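Local coordinates for beta-galactosidase (Geobacillus stearothermophilus, PDB 4OIF), which probably hydrolyses terminal non-reducing beta-D-galactose residues in beta-D-galactosides, as a trimeric GH42 enzyme that binds zinc, at residues 544-549 and 565-570. Numbering follows the deposited sequence.
Sequences HYRGRS and TVEGVY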
loop_
_atom_site.group_PDB
_atom_site.type_symbol
_atom_site.label_atom_id
_atom_site.label_comp_id
_atom_site.label_asym_id
_atom_site.label_seq_id
_atom_site.Cartn_x
_atom_site.Cartn_y
_atom_site.Cartn_z
ATOM N N HIS A 544 -22.192 -32.429 5.144
ATOM C CA HIS A 544 -22.809 -33.581 4.517
ATOM C C HIS A 544 -24.269 -33.263 4.273
ATOM O O HIS A 544 -25.003 -32.880 5.202
ATOM C CB HIS A 544 -22.664 -34.824 5.380
ATOM C CG HIS A 544 -22.891 -36.096 4.633
ATOM N ND1 HIS A 544 -24.125 -36.703 4.555
ATOM C CD2 HIS A 544 -22.042 -36.874 3.923
ATOM C CE1 HIS A 544 -24.025 -37.808 3.838
ATOM N NE2 HIS A 544 -22.772 -37.933 3.439
ATOM N N TYR A 545 -24.668 -33.421 3.013
ATOM C CA TYR A 545 -25.988 -33.043 2.541
ATOM C C TYR A 545 -26.367 -33.915 1.339
ATOM O O TYR A 545 -25.569 -34.094 0.407
ATOM C CB TYR A 545 -26.008 -31.551 2.189
ATOM C CG TYR A 545 -27.219 -31.093 1.416
ATOM C CD1 TYR A 545 -28.383 -30.735 2.067
ATOM C CD2 TYR A 545 -27.187 -30.998 0.028
ATOM C CE1 TYR A 545 -29.489 -30.305 1.364
ATOM C CE2 TYR A 545 -28.287 -30.569 -0.684
ATOM C CZ TYR A 545 -29.436 -30.227 -0.012
ATOM O OH TYR A 545 -30.537 -29.801 -0.712
ATOM N N ARG A 546 -27.577 -34.471 1.387
ATOM C CA ARG A 546 -28.060 -35.406 0.370
ATOM C C ARG A 546 -27.008 -36.424 -0.037
ATOM O O ARG A 546 -26.757 -36.600 -1.222
ATOM C CB ARG A 546 -28.537 -34.661 -0.875
ATOM C CG ARG A 546 -29.646 -33.649 -0.624
ATOM C CD ARG A 546 -30.965 -34.327 -0.359
ATOM N NE ARG A 546 -32.077 -33.384 -0.353
ATOM C CZ ARG A 546 -32.565 -32.815 0.746
ATOM N NH1 ARG A 546 -32.031 -33.099 1.927
ATOM N NH2 ARG A 546 -33.588 -31.968 0.666
ATOM N N GLY A 547 -26.378 -37.064 0.944
ATOM C CA GLY A 547 -25.417 -38.126 0.689
ATOM C C GLY A 547 -24.020 -37.712 0.238
ATOM O O GLY A 547 -23.138 -38.560 0.063
ATOM N N ARG A 548 -23.795 -36.418 0.050
ATOM C CA ARG A 548 -22.494 -35.976 -0.442
ATOM C C ARG A 548 -21.823 -35.055 0.595
ATOM O O ARG A 548 -22.502 -34.456 1.426
ATOM C CB ARG A 548 -22.677 -35.274 -1.799
ATOM C CG ARG A 548 -21.411 -34.867 -2.548
ATOM C CD ARG A 548 -21.782 -33.960 -3.733
ATOM N NE ARG A 548 -20.646 -33.489 -4.538
ATOM C CZ ARG A 548 -19.710 -32.638 -4.110
ATOM N NH1 ARG A 548 -19.737 -32.181 -2.868
ATOM N NH2 ARG A 548 -18.730 -32.249 -4.915
ATOM N N SER A 549 -20.495 -34.970 0.575
ATOM C CA SER A 549 -19.802 -33.922 1.319
ATOM C C SER A 549 -19.553 -32.725 0.423
ATOM O O SER A 549 -19.185 -32.889 -0.741
ATOM C CB SER A 549 -18.483 -34.428 1.887
ATOM O OG SER A 549 -18.708 -35.116 3.094
ATOM N N THR A 565 -36.392 -29.075 10.009
ATOM C CA THR A 565 -35.812 -30.351 9.630
ATOM C C THR A 565 -34.335 -30.133 9.323
ATOM O O THR A 565 -33.975 -29.172 8.633
ATOM C CB THR A 565 -36.537 -30.947 8.396
ATOM O OG1 THR A 565 -37.923 -31.114 8.699
ATOM C CG2 THR A 565 -35.954 -32.269 7.991
ATOM N N VAL A 566 -33.477 -30.998 9.844
ATOM C CA VAL A 566 -32.060 -30.896 9.547
ATOM C C VAL A 566 -31.762 -31.532 8.203
ATOM O O VAL A 566 -31.956 -32.727 8.034
ATOM C CB VAL A 566 -31.210 -31.564 10.615
ATOM C CG1 VAL A 566 -29.741 -31.489 10.230
ATOM C CG2 VAL A 566 -31.463 -30.903 11.966
ATOM N N GLU A 567 -31.302 -30.727 7.249
ATOM C CA GLU A 567 -31.036 -31.204 5.897
ATOM C C GLU A 567 -29.571 -31.508 5.675
ATOM O O GLU A 567 -29.219 -32.362 4.870
ATOM C CB GLU A 567 -31.498 -30.174 4.877
ATOM C CG GLU A 567 -32.928 -29.749 5.059
ATOM C CD GLU A 567 -33.899 -30.781 4.540
ATOM O OE1 GLU A 567 -33.453 -31.871 4.128
ATOM O OE2 GLU A 567 -35.113 -30.505 4.539
ATOM N N GLY A 568 -28.708 -30.801 6.385
ATOM C CA GLY A 568 -27.287 -31.050 6.245
ATOM C C GLY A 568 -26.582 -30.736 7.535
ATOM O O GLY A 568 -27.065 -29.899 8.311
ATOM N N VAL A 569 -25.448 -31.394 7.768
ATOM C CA VAL A 569 -24.693 -31.181 9.010
ATOM C C VAL A 569 -23.224 -30.923 8.741
ATOM O O VAL A 569 -22.695 -31.373 7.724
ATOM C CB VAL A 569 -24.800 -32.401 9.976
ATOM C CG1 VAL A 569 -26.239 -32.699 10.291
ATOM C CG2 VAL A 569 -24.105 -33.633 9.393
ATOM N N TYR A 570 -22.561 -30.208 9.653
ATOM C CA TYR A 570 -21.108 -30.007 9.558
ATOM C C TYR A 570 -20.404 -31.325 9.849
ATOM O O TYR A 570 -20.982 -32.195 10.489
ATOM C CB TYR A 570 -20.631 -28.920 10.529
ATOM C CG TYR A 570 -21.308 -27.579 10.335
ATOM C CD1 TYR A 570 -20.972 -26.756 9.256
ATOM C CD2 TYR A 570 -22.281 -27.134 11.225
ATOM C CE1 TYR A 570 -21.587 -25.539 9.067
ATOM C CE2 TYR A 570 -22.898 -25.914 11.045
ATOM C CZ TYR A 570 -22.547 -25.118 9.968
ATOM O OH TYR A 570 -23.158 -23.905 9.783
HETATM O O HOH W 1 -29.891 -34.371 3.017
#
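A type I' beta-hairpin, turning from Y545 to R548, lays its first strand antiparallel to strand 565-570 in the mixed sheet of the trimerisation domain. The backbone pairing rests on H544 and V569, a hydrogen-bonded pair: H544 N gives to V569 O at 2.8 Å, nearly along the C=O axis, and V569 N returns a bond to H544 O at 3.0 Å. On the other edge of strand 565-570, facing V581 of strand 579-586, E567 and G568 form a classic beta bulge. Toward the hairpin, a water bridges the strands, accepting from R546 N and NH1 and donating to E567 O.

The Y545 ring leans on E567: CD1 comes to 3.3 Å from E567 O, and CE1 to 4.0 Å from E567 CB. R546 CG sits over one face of the ring, toward its rim, while F602 of helix 600-613 meets the ring edge-to-face.

The charged contact runs alongside. R546, bent at chi2, follows Y545, whose OH lies over one guanidinium face, toward the rim. E609 holds R546 NE, while S583 OG holds E567 OE2. In the salt bridge, R546 NH1 reaches E567 OE1 at 2.9 Å, within the guanidinium plane but from above the carboxylate plane.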